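Carbonic anhydrase (Sordaria macrospora, PDB 4O1K) catalyses, as a zinc-dependent beta-class carbonic anhydrase that assembles as a tetramer, the reversible hydration of carbon dioxide to bicarbonate. Local coordinates at residues R160-N165 with G193-F198; A178-Y183 with T212-I217. All coordinates share one frame; numbering follows the deposited sequence.

Contact 1. Residues R160-N165 with G193-F198; sequences RLVELN and GWVFNF
Glu163, whose CG lies 4.4 Å from Val195 CG2, has its carboxylate gripped at both oxygens: OE1 takes a salt bridge from Arg160 NH1 at 2.8 Å, and OE2 is hydrogen-bonded to Tyr113 OH. The contact sets helix 154-174 against strand 190-197 of the parallel part of the beta-carbonic anhydrase sheet. Arg160 NH1 reaches OE1 on its anti side, 18° out of the carboxylate plane, while the oxygen lies nearly in the guanidinium plane; the N-H...O angle of 153° leaves the bond moderately bent. Glu147 holds Arg160 NE, and Leu164 CD2 sits 3.8 Å above the guanidinium plane of Arg160, displaced toward its rim, so the group is braced along its edge and from one side. Next to this polar group, the helix meets the strand through Val162 and Val195. On each of them CG1 stands anti to the backbone N (chi1 160° in Val162), which turns these methyls toward each other. No hydrogen bond links the two segments. The side chain of Val162 is about 7 Å from the zinc ion held by Cys56, Asp58, His112 and Cys115, placing this apolar packing close to the metal site. The two branched side chains touch at 4.0 Å, Val162 CG1 against Val195 CG1.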
loop_
_atom_site.group_PDB
_atom_site.type_symbol
_atom_site.label_atom_id
_atom_site.label_comp_id
_atom_site.label_asym_id
_atom_site.label_seq_id
_atom_site.Cartn_x
_atom_site.Cartn_y
_atom_site.Cartn_z
ATOM N N ARG A 160 -22.169 18.023 -0.154
ATOM C CA ARG A 160 -22.137 17.625 1.239
ATOM C C ARG A 160 -21.144 16.490 1.401
ATOM O O ARG A 160 -20.401 16.472 2.365
ATOM C CB ARG A 160 -23.527 17.216 1.749
ATOM C CG ARG A 160 -23.610 17.026 3.269
ATOM C CD ARG A 160 -23.114 18.263 4.054
ATOM N NE ARG A 160 -23.056 17.988 5.487
ATOM C CZ ARG A 160 -22.142 18.495 6.309
ATOM N NH1 ARG A 160 -21.210 19.309 5.841
ATOM N NH2 ARG A 160 -22.149 18.180 7.595
ATOM N N LEU A 161 -21.140 15.538 0.465
ATOM C CA LEU A 161 -20.166 14.437 0.487
ATOM C C LEU A 161 -18.728 14.933 0.408
ATOM O O LEU A 161 -17.830 14.393 1.066
ATOM C CB LEU A 161 -20.422 13.472 -0.674
ATOM C CG LEU A 161 -19.452 12.294 -0.788
ATOM C CD1 LEU A 161 -19.413 11.484 0.499
ATOM C CD2 LEU A 161 -19.819 11.408 -1.969
ATOM N N VAL A 162 -18.499 15.956 -0.404
ATOM C CA VAL A 162 -17.160 16.533 -0.524
ATOM C C VAL A 162 -16.739 17.028 0.857
ATOM O O VAL A 162 -15.583 16.767 1.328
ATOM C CB VAL A 162 -17.168 17.707 -1.528
ATOM C CG1 VAL A 162 -15.978 18.623 -1.320
ATOM C CG2 VAL A 162 -17.178 17.172 -2.970
ATOM N N GLU A 163 -17.688 17.702 1.520
ATOM C CA GLU A 163 -17.426 18.287 2.849
ATOM C C GLU A 163 -17.155 17.201 3.911
ATOM O O GLU A 163 -16.185 17.268 4.692
ATOM C CB GLU A 163 -18.615 19.170 3.278
ATOM C CG GLU A 163 -18.796 20.391 2.365
ATOM C CD GLU A 163 -20.090 21.161 2.618
ATOM O OE1 GLU A 163 -20.910 20.723 3.451
ATOM O OE2 GLU A 163 -20.272 22.209 1.967
ATOM N N LEU A 164 -18.054 16.234 3.991
ATOM C CA LEU A 164 -17.867 15.123 4.924
ATOM C C LEU A 164 -16.590 14.346 4.672
ATOM O O LEU A 164 -15.994 13.802 5.602
ATOM C CB LEU A 164 -19.066 14.186 4.872
ATOM C CG LEU A 164 -20.297 14.891 5.473
ATOM C CD1 LEU A 164 -21.542 14.115 5.132
ATOM C CD2 LEU A 164 -20.133 14.973 6.968
ATOM N N ASN A 165 -16.193 14.223 3.409
ATOM C CA ASN A 165 -14.934 13.560 3.088
ATOM C C ASN A 165 -13.804 14.360 3.690
ATOM O O ASN A 165 -12.929 13.804 4.323
ATOM C CB ASN A 165 -14.711 13.462 1.579
ATOM C CG ASN A 165 -13.475 12.638 1.217
ATOM O OD1 ASN A 165 -13.246 11.537 1.766
ATOM N ND2 ASN A 165 -12.669 13.166 0.293
ATOM N N GLY A 193 -9.808 21.685 8.031
ATOM C CA GLY A 193 -10.522 21.072 6.920
ATOM C C GLY A 193 -11.134 22.209 6.127
ATOM O O GLY A 193 -11.988 22.907 6.627
ATOM N N TRP A 194 -10.697 22.385 4.893
ATOM C CA TRP A 194 -11.170 23.499 4.071
ATOM C C TRP A 194 -11.698 22.956 2.763
ATOM O O TRP A 194 -11.438 21.789 2.409
ATOM C CB TRP A 194 -10.020 24.466 3.799
ATOM C CG TRP A 194 -9.421 25.161 5.019
ATOM C CD1 TRP A 194 -9.969 25.271 6.277
ATOM C CD2 TRP A 194 -8.151 25.838 5.076
ATOM N NE1 TRP A 194 -9.110 25.995 7.103
ATOM C CE2 TRP A 194 -7.989 26.339 6.390
ATOM C CE3 TRP A 194 -7.130 26.068 4.140
ATOM C CZ2 TRP A 194 -6.849 27.070 6.784
ATOM C CZ3 TRP A 194 -5.997 26.791 4.538
ATOM C CH2 TRP A 194 -5.865 27.270 5.848
ATOM N N VAL A 195 -12.473 23.769 2.046
ATOM C CA VAL A 195 -12.989 23.337 0.760
ATOM C C VAL A 195 -12.898 24.522 -0.178
ATOM O O VAL A 195 -13.330 25.619 0.188
ATOM C CB VAL A 195 -14.454 22.872 0.833
ATOM C CG1 VAL A 195 -14.913 22.401 -0.548
ATOM C CG2 VAL A 195 -14.610 21.737 1.805
ATOM N N PHE A 196 -12.306 24.311 -1.355
ATOM C CA PHE A 196 -12.166 25.346 -2.374
ATOM C C PHE A 196 -13.328 25.272 -3.340
ATOM O O PHE A 196 -13.839 24.172 -3.637
ATOM C CB PHE A 196 -10.831 25.181 -3.122
ATOM C CG PHE A 196 -10.632 26.160 -4.227
ATOM C CD1 PHE A 196 -10.364 27.498 -3.952
ATOM C CD2 PHE A 196 -10.688 25.746 -5.552
ATOM C CE1 PHE A 196 -10.172 28.412 -4.987
ATOM C CE2 PHE A 196 -10.503 26.658 -6.593
ATOM C CZ PHE A 196 -10.250 27.989 -6.307
ATOM N N ASN A 197 -13.742 26.439 -3.840
ATOM C CA ASN A 197 -14.916 26.543 -4.683
ATOM C C ASN A 197 -14.457 27.220 -5.973
ATOM O O ASN A 197 -14.162 28.439 -5.980
ATOM C CB ASN A 197 -15.982 27.419 -3.991
ATOM C CG ASN A 197 -17.335 27.374 -4.691
ATOM O OD1 ASN A 197 -17.466 26.865 -5.806
ATOM N ND2 ASN A 197 -18.348 27.913 -4.035
ATOM N N PHE A 198 -14.392 26.448 -7.053
ATOM C CA PHE A 198 -13.884 26.920 -8.336
ATOM C C PHE A 198 -14.793 27.987 -8.953
ATOM O O PHE A 198 -14.395 28.666 -9.904
ATOM C CB PHE A 198 -13.778 25.739 -9.303
ATOM C CG PHE A 198 -15.113 25.141 -9.657
ATOM C CD1 PHE A 198 -15.648 24.108 -8.905
ATOM C CD2 PHE A 198 -15.845 25.630 -10.732
ATOM C CE1 PHE A 198 -16.884 23.563 -9.222
ATOM C CE2 PHE A 198 -17.086 25.093 -11.059
ATOM C CZ PHE A 198 -17.605 24.057 -10.302
#

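Contact 2. Residues A178-Y183 with T212-I217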
loop_
_atom_site.group_PDB
_atom_site.type_symbol
_atom_site.label_atom_id
_atom_site.label_comp_id
_atom_site.label_asym_id
_atom_site.label_seq_id
_atom_site.Cartn_x
_atom_site.Cartn_y
_atom_site.Cartn_z
ATOM N N ALA A 178 2.038 10.295 15.212
ATOM C CA ALA A 178 2.889 11.475 15.067
ATOM C C ALA A 178 2.119 12.701 15.524
ATOM O O ALA A 178 2.594 13.482 16.379
ATOM C CB ALA A 178 3.312 11.632 13.611
ATOM N N LEU A 179 0.936 12.875 14.933
ATOM C CA LEU A 179 0.076 14.020 15.252
ATOM C C LEU A 179 -0.228 14.100 16.741
ATOM O O LEU A 179 -0.063 15.159 17.363
ATOM C CB LEU A 179 -1.255 13.962 14.489
ATOM C CG LEU A 179 -1.981 15.222 14.970
ATOM C CD1 LEU A 179 -2.113 16.244 13.885
ATOM C CD2 LEU A 179 -3.291 14.983 15.711
ATOM N N GLN A 180 -0.664 12.984 17.326
ATOM C CA GLN A 180 -1.053 13.002 18.738
ATOM C C GLN A 180 0.114 13.308 19.669
ATOM O O GLN A 180 -0.015 14.118 20.593
ATOM C CB GLN A 180 -1.730 11.686 19.154
ATOM C CG GLN A 180 -2.276 11.766 20.576
ATOM C CD GLN A 180 -2.925 10.483 21.041
ATOM O OE1 GLN A 180 -2.905 10.163 22.232
ATOM N NE2 GLN A 180 -3.519 9.745 20.107
ATOM N N GLN A 181 1.247 12.659 19.427
ATOM C CA GLN A 181 2.443 12.896 20.232
ATOM C C GLN A 181 2.868 14.360 20.156
ATOM O O GLN A 181 3.034 15.018 21.196
ATOM C CB GLN A 181 3.583 11.980 19.781
ATOM C CG GLN A 181 3.378 10.501 20.154
ATOM C CD GLN A 181 4.230 9.564 19.317
ATOM O OE1 GLN A 181 4.635 9.901 18.201
ATOM N NE2 GLN A 181 4.500 8.378 19.846
ATOM N N SER A 182 3.023 14.871 18.935
ATOM C CA SER A 182 3.411 16.271 18.759
ATOM C C SER A 182 2.418 17.212 19.432
ATOM O O SER A 182 2.819 18.164 20.117
ATOM C CB SER A 182 3.569 16.622 17.270
ATOM O OG SER A 182 4.193 17.895 17.124
ATOM N N TYR A 183 1.125 16.954 19.263
ATOM C CA TYR A 183 0.126 17.842 19.840
ATOM C C TYR A 183 0.166 17.846 21.366
ATOM O O TYR A 183 0.090 18.915 21.999
ATOM C CB TYR A 183 -1.283 17.525 19.344
ATOM C CG TYR A 183 -2.255 18.602 19.757
ATOM C CD1 TYR A 183 -3.151 18.403 20.805
ATOM C CD2 TYR A 183 -2.239 19.841 19.133
ATOM C CE1 TYR A 183 -4.025 19.403 21.195
ATOM C CE2 TYR A 183 -3.103 20.846 19.520
ATOM C CZ TYR A 183 -3.992 20.624 20.542
ATOM O OH TYR A 183 -4.850 21.636 20.914
ATOM N N THR A 212 -12.234 18.009 19.840
ATOM C CA THR A 212 -13.225 16.963 20.110
ATOM C C THR A 212 -12.983 15.690 19.295
ATOM O O THR A 212 -13.240 14.576 19.765
ATOM C CB THR A 212 -14.678 17.471 19.893
ATOM O OG1 THR A 212 -14.919 17.709 18.501
ATOM C CG2 THR A 212 -14.903 18.750 20.646
ATOM N N ILE A 213 -12.478 15.842 18.074
ATOM C CA ILE A 213 -12.144 14.672 17.269
ATOM C C ILE A 213 -11.087 13.878 18.002
ATOM O O ILE A 213 -11.193 12.654 18.148
ATOM C CB ILE A 213 -11.599 15.057 15.883
ATOM C CG1 ILE A 213 -12.729 15.558 14.993
ATOM C CG2 ILE A 213 -10.938 13.873 15.237
ATOM C CD1 ILE A 213 -12.237 16.102 13.663
ATOM N N LEU A 214 -10.087 14.601 18.490
ATOM C CA LEU A 214 -8.975 14.001 19.208
ATOM C C LEU A 214 -9.473 13.273 20.463
ATOM O O LEU A 214 -9.024 12.155 20.759
ATOM C CB LEU A 214 -7.936 15.075 19.553
ATOM C CG LEU A 214 -6.701 14.702 20.377
ATOM C CD1 LEU A 214 -5.882 13.601 19.707
ATOM C CD2 LEU A 214 -5.838 15.930 20.638
ATOM N N LYS A 215 -10.409 13.886 21.187
ATOM C CA LYS A 215 -10.939 13.264 22.401
ATOM C C LYS A 215 -11.689 11.962 22.100
ATOM O O LYS A 215 -11.549 10.979 22.837
ATOM C CB LYS A 215 -11.837 14.232 23.168
ATOM C CG LYS A 215 -12.173 13.740 24.561
ATOM C CD LYS A 215 -13.341 14.508 25.163
ATOM C CE LYS A 215 -13.617 14.054 26.594
ATOM N NZ LYS A 215 -14.608 14.936 27.289
ATOM N N ASP A 216 -12.468 11.956 21.017
ATOM C CA ASP A 216 -13.220 10.764 20.598
ATOM C C ASP A 216 -12.310 9.608 20.221
ATOM O O ASP A 216 -12.548 8.457 20.605
ATOM C CB ASP A 216 -14.110 11.082 19.401
ATOM C CG ASP A 216 -15.224 12.031 19.747
ATOM O OD1 ASP A 216 -15.136 12.688 20.811
ATOM O OD2 ASP A 216 -16.186 12.121 18.955
ATOM N N ILE A 217 -11.272 9.921 19.448
ATOM C CA ILE A 217 -10.272 8.940 19.063
ATOM C C ILE A 217 -9.503 8.426 20.284
ATOM O O ILE A 217 -9.114 7.262 20.327
ATOM C CB ILE A 217 -9.314 9.521 18.009
ATOM C CG1 ILE A 217 -10.055 9.709 16.689
ATOM C CG2 ILE A 217 -8.128 8.603 17.784
ATOM C CD1 ILE A 217 -9.354 10.639 15.709
#
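Leu214 inserts its isobutyl end between Gln180 and Tyr183, residues one helical turn apart, in a helix-helix packing that joins helix 177-186 to the C-terminal helix 210-218. The tighter half lies at Tyr183, where Leu214 CD2 stands 3.7 Å from CD1 and 4.0 Å from CE1, approaching the ring obliquely. The other half is looser: Leu214 CD1 comes no nearer than 4.1 Å to Gln180 CG. Leu214 can serve both because chi1 of 177° carries its CG toward helix 177-186, and chi2 of 58° splits CD1 to Gln180 and CD2 to Tyr183. Beyond the leucine the polar ends are tied down by other partners. In the conformer described, one of two, the extended Gln180 chain delivers OE1 to Leu223 N and NE2 to Tyr221 O, both in the C-terminal tail. Tyr183 OH bonds to Glu211, and Phe210 meets the tyrosine ring edge-to-face. Val174 of helix 154-174 also packs on Leu214. Solvent lies on the far side of helix 210-218, where Thr212, Lys215 and Asp216 are exposed and make no contact with 178-183. On that outer side, Thr212 OG1 is hydrogen-bonded to Asp209 O.

How the contacts relate
Both contacts are buried and neither has a hydrogen bond between its segments, but they occupy different depths. Contact 1 lies about 10 Å from the centre of the chain and joins a helix to a sheet strand beside the zinc site; contact 2, about 18 Å from that centre, pairs two helices and has a solvent-facing flank. The centres of the two contacts are about 22 Å apart. Helix 154-174 and strand 190-197, partners in contact 1, both extend to pack against contact 2. A salt-bridged glutamate lies beside the valines of contact 1, whereas the leucine of contact 2 meets carbons of a glutamine and a tyrosine whose polar ends bond outside the two segments.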